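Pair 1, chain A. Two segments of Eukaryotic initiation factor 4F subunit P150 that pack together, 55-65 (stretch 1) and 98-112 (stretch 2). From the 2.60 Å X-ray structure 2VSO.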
# COMPACT_ATOMS: atom_id res chain seq x y z
N ILE A 55 -17.55 6.40 -16.46
CA ILE A 55 -16.58 7.49 -16.53
C ILE A 55 -15.65 7.45 -17.75
O ILE A 55 -15.18 8.49 -18.23
CB ILE A 55 -15.82 7.65 -15.20
CG1 ILE A 55 -16.61 8.57 -14.29
CG2 ILE A 55 -14.45 8.26 -15.40
CD1 ILE A 55 -16.06 8.64 -12.91
N SER A 56 -15.41 6.26 -18.29
CA SER A 56 -14.74 6.19 -19.57
C SER A 56 -15.71 6.59 -20.70
O SER A 56 -15.29 6.90 -21.82
CB SER A 56 -14.16 4.80 -19.79
OG SER A 56 -15.20 3.85 -19.92
N SER A 57 -17.00 6.62 -20.39
CA SER A 57 -17.99 7.06 -21.37
C SER A 57 -18.00 8.58 -21.40
O SER A 57 -18.15 9.20 -22.46
CB SER A 57 -19.39 6.56 -21.03
OG SER A 57 -20.13 7.55 -20.35
N GLU A 58 -17.83 9.19 -20.24
CA GLU A 58 -17.81 10.64 -20.18
C GLU A 58 -16.52 11.22 -20.74
O GLU A 58 -16.53 12.26 -21.40
CB GLU A 58 -18.09 11.13 -18.76
CG GLU A 58 -19.38 10.54 -18.21
CD GLU A 58 -20.10 11.48 -17.27
OE1 GLU A 58 -21.29 11.22 -16.98
OE2 GLU A 58 -19.49 12.48 -16.84
N ILE A 59 -15.40 10.54 -20.51
CA ILE A 59 -14.13 10.97 -21.08
C ILE A 59 -14.14 10.83 -22.61
O ILE A 59 -13.41 11.53 -23.32
CB ILE A 59 -12.96 10.18 -20.48
CG1 ILE A 59 -12.77 10.59 -19.01
CG2 ILE A 59 -11.66 10.38 -21.29
CD1 ILE A 59 -11.80 9.71 -18.26
N LEU A 60 -14.98 9.94 -23.13
CA LEU A 60 -15.06 9.72 -24.57
C LEU A 60 -15.95 10.78 -25.26
O LEU A 60 -15.80 11.04 -26.45
CB LEU A 60 -15.53 8.29 -24.87
CG LEU A 60 -16.04 7.96 -26.27
CD1 LEU A 60 -14.93 8.00 -27.29
CD2 LEU A 60 -16.72 6.59 -26.25
N ALA A 61 -16.87 11.37 -24.50
CA ALA A 61 -17.71 12.45 -25.03
C ALA A 61 -16.89 13.72 -25.12
O ALA A 61 -17.15 14.58 -25.96
CB ALA A 61 -18.93 12.68 -24.14
N ILE A 62 -15.91 13.84 -24.24
CA ILE A 62 -15.01 14.99 -24.28
C ILE A 62 -14.05 14.80 -25.44
O ILE A 62 -13.76 15.74 -26.17
CB ILE A 62 -14.24 15.14 -22.94
CG1 ILE A 62 -15.19 15.58 -21.84
CG2 ILE A 62 -13.12 16.14 -23.06
CD1 ILE A 62 -14.48 16.01 -20.59
N ALA A 63 -13.59 13.56 -25.64
CA ALA A 63 -12.71 13.28 -26.77
C ALA A 63 -13.45 13.54 -28.08
O ALA A 63 -12.90 14.12 -29.01
CB ALA A 63 -12.19 11.85 -26.73
N ASN A 64 -14.71 13.10 -28.13
CA ASN A 64 -15.52 13.19 -29.32
C ASN A 64 -15.83 14.62 -29.79
O ASN A 64 -16.19 14.82 -30.95
CB ASN A 64 -16.81 12.38 -29.14
CG ASN A 64 -16.67 10.94 -29.62
OD1 ASN A 64 -15.64 10.56 -30.17
ND2 ASN A 64 -17.70 10.14 -29.42
N ILE A 65 -15.67 15.59 -28.90
CA ILE A 65 -15.86 17.00 -29.24
C ILE A 65 -15.12 17.37 -30.54
O ILE A 65 -15.48 18.33 -31.22
CB ILE A 65 -15.38 17.93 -28.11
CG1 ILE A 65 -16.52 18.18 -27.12
CG2 ILE A 65 -14.92 19.26 -28.67
CD1 ILE A 65 -16.12 19.06 -25.96
N GLN A 98 -6.74 0.80 -20.23
CA GLN A 98 -8.02 0.34 -20.74
C GLN A 98 -8.85 1.50 -21.26
O GLN A 98 -9.57 1.37 -22.26
CB GLN A 98 -8.80 -0.40 -19.67
CG GLN A 98 -8.52 -1.89 -19.62
CD GLN A 98 -9.14 -2.55 -18.41
OE1 GLN A 98 -10.25 -2.22 -18.00
NE2 GLN A 98 -8.41 -3.50 -17.83
N LEU A 99 -8.77 2.63 -20.57
CA LEU A 99 -9.50 3.83 -20.96
C LEU A 99 -9.13 4.20 -22.38
O LEU A 99 -9.98 4.59 -23.16
CB LEU A 99 -9.14 4.98 -20.03
CG LEU A 99 -9.85 6.29 -20.38
CD1 LEU A 99 -11.33 6.02 -20.46
CD2 LEU A 99 -9.57 7.36 -19.32
N CYS A 100 -7.85 4.05 -22.71
CA CYS A 100 -7.37 4.36 -24.04
C CYS A 100 -7.95 3.39 -25.06
O CYS A 100 -8.45 3.81 -26.10
CB CYS A 100 -5.84 4.33 -24.07
SG CYS A 100 -5.09 5.71 -23.20
N GLY A 101 -7.88 2.10 -24.77
CA GLY A 101 -8.53 1.12 -25.60
C GLY A 101 -10.01 1.43 -25.82
O GLY A 101 -10.55 1.10 -26.87
N LYS A 102 -10.66 2.07 -24.86
CA LYS A 102 -12.06 2.45 -25.05
C LYS A 102 -12.21 3.61 -26.04
O LYS A 102 -13.18 3.70 -26.79
CB LYS A 102 -12.75 2.81 -23.74
CG LYS A 102 -14.27 2.69 -23.86
CD LYS A 102 -15.05 3.53 -22.86
CE LYS A 102 -16.55 3.38 -23.15
NZ LYS A 102 -17.49 3.88 -22.09
N VAL A 103 -11.25 4.52 -26.00
CA VAL A 103 -11.27 5.68 -26.86
C VAL A 103 -10.95 5.28 -28.30
O VAL A 103 -11.56 5.78 -29.23
CB VAL A 103 -10.30 6.74 -26.35
CG1 VAL A 103 -10.28 7.95 -27.29
CG2 VAL A 103 -10.70 7.16 -24.94
N VAL A 104 -10.00 4.37 -28.46
CA VAL A 104 -9.63 3.86 -29.77
C VAL A 104 -10.78 3.12 -30.40
O VAL A 104 -11.02 3.24 -31.60
CB VAL A 104 -8.43 2.91 -29.68
CG1 VAL A 104 -8.34 2.05 -30.93
CG2 VAL A 104 -7.15 3.69 -29.48
N LYS A 105 -11.50 2.35 -29.60
CA LYS A 105 -12.56 1.47 -30.10
C LYS A 105 -13.83 2.25 -30.40
O LYS A 105 -14.50 1.98 -31.39
CB LYS A 105 -12.85 0.36 -29.08
CG LYS A 105 -13.72 -0.78 -29.59
CD LYS A 105 -13.81 -1.90 -28.57
CE LYS A 105 -14.31 -3.20 -29.19
NZ LYS A 105 -14.22 -4.35 -28.24
N GLU A 106 -14.15 3.21 -29.54
CA GLU A 106 -15.46 3.85 -29.57
C GLU A 106 -15.43 5.31 -30.04
O GLU A 106 -16.45 6.00 -30.02
CB GLU A 106 -16.12 3.74 -28.19
CG GLU A 106 -16.09 2.31 -27.63
CD GLU A 106 -17.04 2.10 -26.48
OE1 GLU A 106 -17.78 3.05 -26.14
OE2 GLU A 106 -17.06 0.98 -25.92
N LEU A 107 -14.27 5.78 -30.49
CA LEU A 107 -14.21 7.12 -31.03
C LEU A 107 -15.14 7.22 -32.22
O LEU A 107 -15.29 6.26 -32.98
CB LEU A 107 -12.79 7.48 -31.47
CG LEU A 107 -12.63 8.97 -31.81
CD1 LEU A 107 -12.65 9.79 -30.54
CD2 LEU A 107 -11.37 9.25 -32.62
N ASN A 108 -15.76 8.38 -32.37
CA ASN A 108 -16.59 8.68 -33.52
C ASN A 108 -15.72 8.64 -34.76
O ASN A 108 -14.72 9.34 -34.83
CB ASN A 108 -17.20 10.07 -33.33
CG ASN A 108 -18.19 10.42 -34.41
OD1 ASN A 108 -18.60 9.57 -35.20
ND2 ASN A 108 -18.60 11.68 -34.44
N PRO A 109 -16.09 7.80 -35.75
CA PRO A 109 -15.29 7.66 -36.98
C PRO A 109 -15.34 8.90 -37.88
O PRO A 109 -14.45 9.08 -38.73
CB PRO A 109 -15.95 6.47 -37.69
CG PRO A 109 -16.85 5.82 -36.67
CD PRO A 109 -17.26 6.90 -35.73
N ASP A 110 -16.35 9.75 -37.72
CA ASP A 110 -16.50 10.94 -38.56
C ASP A 110 -15.37 11.95 -38.34
O ASP A 110 -15.25 12.94 -39.07
CB ASP A 110 -17.84 11.64 -38.31
CG ASP A 110 -19.03 10.76 -38.65
OD1 ASP A 110 -18.90 9.86 -39.51
OD2 ASP A 110 -20.11 10.97 -38.05
N ILE A 111 -14.53 11.70 -37.33
CA ILE A 111 -13.54 12.67 -36.87
C ILE A 111 -12.25 12.70 -37.72
O ILE A 111 -11.68 11.66 -38.05
CB ILE A 111 -13.21 12.46 -35.38
CG1 ILE A 111 -14.45 12.76 -34.54
CG2 ILE A 111 -12.02 13.33 -34.95
CD1 ILE A 111 -14.28 12.47 -33.06
N THR A 112 -11.81 13.91 -38.05
CA THR A 112 -10.70 14.13 -38.98
C THR A 112 -9.71 15.13 -38.42
O THR A 112 -10.09 16.07 -37.72
CB THR A 112 -11.20 14.70 -40.31
OG1 THR A 112 -11.55 16.08 -40.13
CG2 THR A 112 -12.43 13.94 -40.80

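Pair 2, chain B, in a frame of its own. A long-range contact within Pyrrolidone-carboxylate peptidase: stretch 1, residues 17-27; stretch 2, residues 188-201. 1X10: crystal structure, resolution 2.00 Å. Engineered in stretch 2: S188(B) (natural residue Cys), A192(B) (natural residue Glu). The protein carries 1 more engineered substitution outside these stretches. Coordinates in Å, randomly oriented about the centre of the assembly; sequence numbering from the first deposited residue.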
# COMPACT_ATOMS: atom_id res chain seq x y z
N ASN B 17 2.42 -23.10 -2.64
CA ASN B 17 1.30 -22.57 -1.88
C ASN B 17 1.61 -23.07 -0.48
O ASN B 17 1.54 -24.27 -0.21
CB ASN B 17 -0.03 -23.15 -2.37
CG ASN B 17 -1.22 -22.49 -1.70
OD1 ASN B 17 -1.18 -22.20 -0.51
ND2 ASN B 17 -2.28 -22.26 -2.47
N PRO B 18 1.96 -22.16 0.43
CA PRO B 18 2.28 -22.57 1.80
C PRO B 18 1.18 -23.36 2.52
O PRO B 18 1.48 -24.14 3.43
CB PRO B 18 2.61 -21.25 2.49
CG PRO B 18 1.77 -20.26 1.76
CD PRO B 18 1.96 -20.69 0.32
N THR B 19 -0.07 -23.18 2.11
CA THR B 19 -1.16 -23.90 2.77
C THR B 19 -1.16 -25.39 2.43
O THR B 19 -1.71 -26.20 3.16
CB THR B 19 -2.54 -23.27 2.45
OG1 THR B 19 -2.86 -23.44 1.06
CG2 THR B 19 -2.54 -21.79 2.80
N GLU B 20 -0.52 -25.74 1.32
CA GLU B 20 -0.42 -27.15 0.94
C GLU B 20 0.48 -27.83 1.97
O GLU B 20 0.16 -28.92 2.46
CB GLU B 20 0.18 -27.29 -0.46
CG GLU B 20 0.56 -28.72 -0.82
CD GLU B 20 0.81 -28.91 -2.31
OE1 GLU B 20 1.37 -28.00 -2.95
OE2 GLU B 20 0.45 -29.99 -2.84
N ARG B 21 1.59 -27.19 2.31
CA ARG B 21 2.52 -27.73 3.30
C ARG B 21 1.87 -27.79 4.67
O ARG B 21 2.08 -28.74 5.42
CB ARG B 21 3.78 -26.86 3.39
CG ARG B 21 4.81 -27.13 2.32
CD ARG B 21 6.01 -26.21 2.51
NE ARG B 21 6.70 -26.43 3.78
CZ ARG B 21 7.70 -25.68 4.23
NH1 ARG B 21 8.13 -24.65 3.51
NH2 ARG B 21 8.29 -25.95 5.39
N ILE B 22 1.11 -26.75 5.01
CA ILE B 22 0.43 -26.71 6.30
C ILE B 22 -0.48 -27.92 6.45
O ILE B 22 -0.46 -28.61 7.48
CB ILE B 22 -0.41 -25.42 6.45
CG1 ILE B 22 0.52 -24.21 6.56
CG2 ILE B 22 -1.29 -25.52 7.69
CD1 ILE B 22 -0.20 -22.87 6.67
N ALA B 23 -1.28 -28.19 5.42
CA ALA B 23 -2.20 -29.32 5.45
C ALA B 23 -1.43 -30.63 5.65
O ALA B 23 -1.80 -31.46 6.48
CB ALA B 23 -3.00 -29.38 4.16
N LYS B 24 -0.36 -30.82 4.88
CA LYS B 24 0.44 -32.03 4.98
C LYS B 24 1.15 -32.15 6.33
O LYS B 24 1.28 -33.25 6.86
CB LYS B 24 1.45 -32.09 3.84
CG LYS B 24 0.81 -32.29 2.48
CD LYS B 24 1.87 -32.43 1.40
CE LYS B 24 1.24 -32.69 0.04
NZ LYS B 24 2.28 -32.77 -1.04
N ASP B 25 1.62 -31.03 6.86
CA ASP B 25 2.31 -31.03 8.15
C ASP B 25 1.37 -31.33 9.31
O ASP B 25 1.77 -31.95 10.30
CB ASP B 25 2.98 -29.67 8.39
CG ASP B 25 4.34 -29.55 7.69
OD1 ASP B 25 4.91 -28.44 7.69
OD2 ASP B 25 4.83 -30.56 7.16
N LEU B 26 0.12 -30.90 9.19
CA LEU B 26 -0.84 -31.11 10.25
C LEU B 26 -1.58 -32.45 10.14
O LEU B 26 -2.19 -32.91 11.10
CB LEU B 26 -1.85 -29.96 10.29
CG LEU B 26 -1.26 -28.60 10.67
CD1 LEU B 26 -2.35 -27.52 10.59
CD2 LEU B 26 -0.68 -28.66 12.08
N ASP B 27 -1.51 -33.09 8.99
CA ASP B 27 -2.19 -34.36 8.81
C ASP B 27 -1.68 -35.43 9.77
O ASP B 27 -0.48 -35.64 9.89
CB ASP B 27 -2.02 -34.87 7.38
CG ASP B 27 -2.90 -36.08 7.08
OD1 ASP B 27 -2.47 -36.95 6.28
OD2 ASP B 27 -4.02 -36.16 7.63
N SER B 188 6.57 -15.74 8.05
CA SER B 188 7.25 -17.03 8.07
C SER B 188 6.31 -18.23 8.00
O SER B 188 5.18 -18.18 8.49
CB SER B 188 8.12 -17.16 9.32
OG SER B 188 7.32 -17.41 10.46
N TYR B 189 6.78 -19.31 7.39
CA TYR B 189 5.99 -20.52 7.29
C TYR B 189 5.68 -21.03 8.70
O TYR B 189 4.57 -21.47 8.99
CB TYR B 189 6.73 -21.61 6.52
CG TYR B 189 5.98 -22.91 6.53
CD1 TYR B 189 4.83 -23.08 5.76
CD2 TYR B 189 6.35 -23.94 7.40
CE1 TYR B 189 4.06 -24.23 5.86
CE2 TYR B 189 5.58 -25.10 7.51
CZ TYR B 189 4.44 -25.23 6.74
OH TYR B 189 3.65 -26.36 6.88
N GLU B 190 6.69 -20.97 9.57
CA GLU B 190 6.54 -21.43 10.94
C GLU B 190 5.41 -20.72 11.68
O GLU B 190 4.65 -21.35 12.42
CB GLU B 190 7.86 -21.26 11.71
CG GLU B 190 8.97 -22.20 11.25
CD GLU B 190 9.60 -21.78 9.92
OE1 GLU B 190 10.24 -22.63 9.29
OE2 GLU B 190 9.45 -20.60 9.53
N MET B 191 5.30 -19.41 11.49
CA MET B 191 4.24 -18.66 12.16
C MET B 191 2.87 -18.96 11.57
O MET B 191 1.88 -19.04 12.30
CB MET B 191 4.51 -17.15 12.08
CG MET B 191 3.44 -16.33 12.79
SD MET B 191 3.84 -14.60 12.97
CE MET B 191 4.93 -14.67 14.43
N ALA B 192 2.81 -19.14 10.26
CA ALA B 192 1.55 -19.45 9.60
C ALA B 192 1.05 -20.81 10.09
O ALA B 192 -0.14 -20.99 10.39
CB ALA B 192 1.74 -19.48 8.07
N LEU B 193 1.96 -21.77 10.17
CA LEU B 193 1.61 -23.11 10.63
C LEU B 193 1.12 -23.07 12.07
O LEU B 193 0.09 -23.67 12.40
CB LEU B 193 2.83 -24.04 10.52
CG LEU B 193 2.69 -25.47 11.06
CD1 LEU B 193 1.58 -26.21 10.32
CD2 LEU B 193 4.02 -26.20 10.90
N GLU B 194 1.84 -22.36 12.93
CA GLU B 194 1.46 -22.25 14.34
C GLU B 194 0.10 -21.57 14.48
O GLU B 194 -0.69 -21.93 15.35
CB GLU B 194 2.53 -21.48 15.12
CG GLU B 194 2.21 -21.32 16.60
CD GLU B 194 2.27 -22.63 17.37
OE1 GLU B 194 1.84 -22.65 18.55
OE2 GLU B 194 2.74 -23.65 16.81
N ALA B 195 -0.15 -20.58 13.63
CA ALA B 195 -1.42 -19.86 13.67
C ALA B 195 -2.58 -20.84 13.44
O ALA B 195 -3.58 -20.79 14.14
CB ALA B 195 -1.44 -18.76 12.60
N VAL B 196 -2.43 -21.73 12.46
CA VAL B 196 -3.47 -22.71 12.17
C VAL B 196 -3.61 -23.69 13.34
O VAL B 196 -4.72 -24.07 13.69
CB VAL B 196 -3.15 -23.49 10.86
CG1 VAL B 196 -4.20 -24.57 10.62
CG2 VAL B 196 -3.12 -22.52 9.68
N LYS B 197 -2.49 -24.09 13.93
CA LYS B 197 -2.54 -25.01 15.07
C LYS B 197 -3.30 -24.34 16.21
O LYS B 197 -4.11 -24.97 16.88
CB LYS B 197 -1.12 -25.37 15.54
CG LYS B 197 -0.36 -26.29 14.61
CD LYS B 197 0.98 -26.69 15.22
CE LYS B 197 1.80 -27.53 14.24
NZ LYS B 197 3.17 -27.84 14.76
N VAL B 198 -3.02 -23.06 16.44
CA VAL B 198 -3.70 -22.32 17.49
C VAL B 198 -5.20 -22.25 17.25
O VAL B 198 -6.00 -22.43 18.17
CB VAL B 198 -3.14 -20.89 17.62
CG1 VAL B 198 -4.01 -20.08 18.58
CG2 VAL B 198 -1.69 -20.95 18.12
N ALA B 199 -5.59 -22.00 16.00
CA ALA B 199 -7.00 -21.91 15.65
C ALA B 199 -7.70 -23.23 15.97
O ALA B 199 -8.83 -23.25 16.48
CB ALA B 199 -7.16 -21.59 14.16
N ILE B 200 -7.04 -24.34 15.65
CA ILE B 200 -7.60 -25.66 15.91
C ILE B 200 -7.80 -25.87 17.42
O ILE B 200 -8.85 -26.30 17.87
CB ILE B 200 -6.68 -26.78 15.36
CG1 ILE B 200 -6.57 -26.67 13.84
CG2 ILE B 200 -7.23 -28.15 15.75
CD1 ILE B 200 -5.54 -27.59 13.23
N GLU B 201 -6.76 -25.54 18.19
CA GLU B 201 -6.81 -25.68 19.64
C GLU B 201 -7.95 -24.86 20.24
O GLU B 201 -8.71 -25.36 21.07
CB GLU B 201 -5.48 -25.22 20.25
CG GLU B 201 -4.29 -26.04 19.79
CD GLU B 201 -2.95 -25.45 20.21
OE1 GLU B 201 -1.92 -26.06 19.88
OE2 GLU B 201 -2.93 -24.37 20.85

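Pair 1 and pair 2 each bring together two helices that run in broadly the same direction and cross at a moderate angle. The signed crossing angle is -51° in pair 1 and -54° in pair 2. The axes approach to 9.8 Å and 10.1 Å. Fourteen central residues superpose with an RMSD of 0.5 Å over N, CA and C. The buried surface is also similar, 567 Å² in pair 1 and 494 Å² in pair 2.

The central match is L60(A) with I22(B). L60(A) lies closest to V103(A) by CA, and I22(B) lies closest to L193(B), which is the matching position. Both side chains are apolar, but they settle differently. In pair 1, L60(A) CD2 reaches E106(A) CB at 3.5 Å, and its CD1 lies 4.4 Å from L107(A) CD1. In pair 2, I22(B) sits as a knob among Y189(B), A192(B), L193(B) and V196(B). Its CG1 is 3.6 Å from Y189(B) CE1.

L99(A) matches Y189(B). L99(A) CD2 packs on I59(A) CD1 at 3.4 Å, a purely apolar contact. Y189(B) does more. The R21(B) guanidinium, at the position of I59(A), lies flat on one face of its ring, with R21(B) CZ 3.8 Å from the ring centroid. Its hydroxyl OH donates a hydrogen bond to D25(B) OD1 at 2.6 Å. D25(B) matches A63(A), which offers only a methyl: A63(A) CB is 4.4 Å from V103(A) CG1.

K102(A) matches A192(B), an engineered residue. The extended lysine, with all four chi angles t, reaches across the first helix, and its NZ donates to S56(A) OG at 3.2 Å. S56(A) matches P18(B), whose CB is 4.4 Å from Y189(B) CD1. The short A192(B) instead meets I22(B) through its CB, 4.1 Å from I22(B) CD1.

The contacts at N64(A) and L26(B) also differ. N64(A) matches L26(B). In pair 1 the second helix ends at E106(A), and the chain leaves helical geometry at L107(A). N108(A) N donates to N64(A) OD1 at 3.1 Å, with a nearly straight angle of 174°. The amide side chain thus ties the first helix to the backbone beyond the second. In pair 2 the second helix continues, and L26(B) makes apolar contacts with its side chains. It sits as a knob among L193(B), V196(B), K197(B) and I200(B), with L26(B) CD1 3.5 Å from V196(B) CG1.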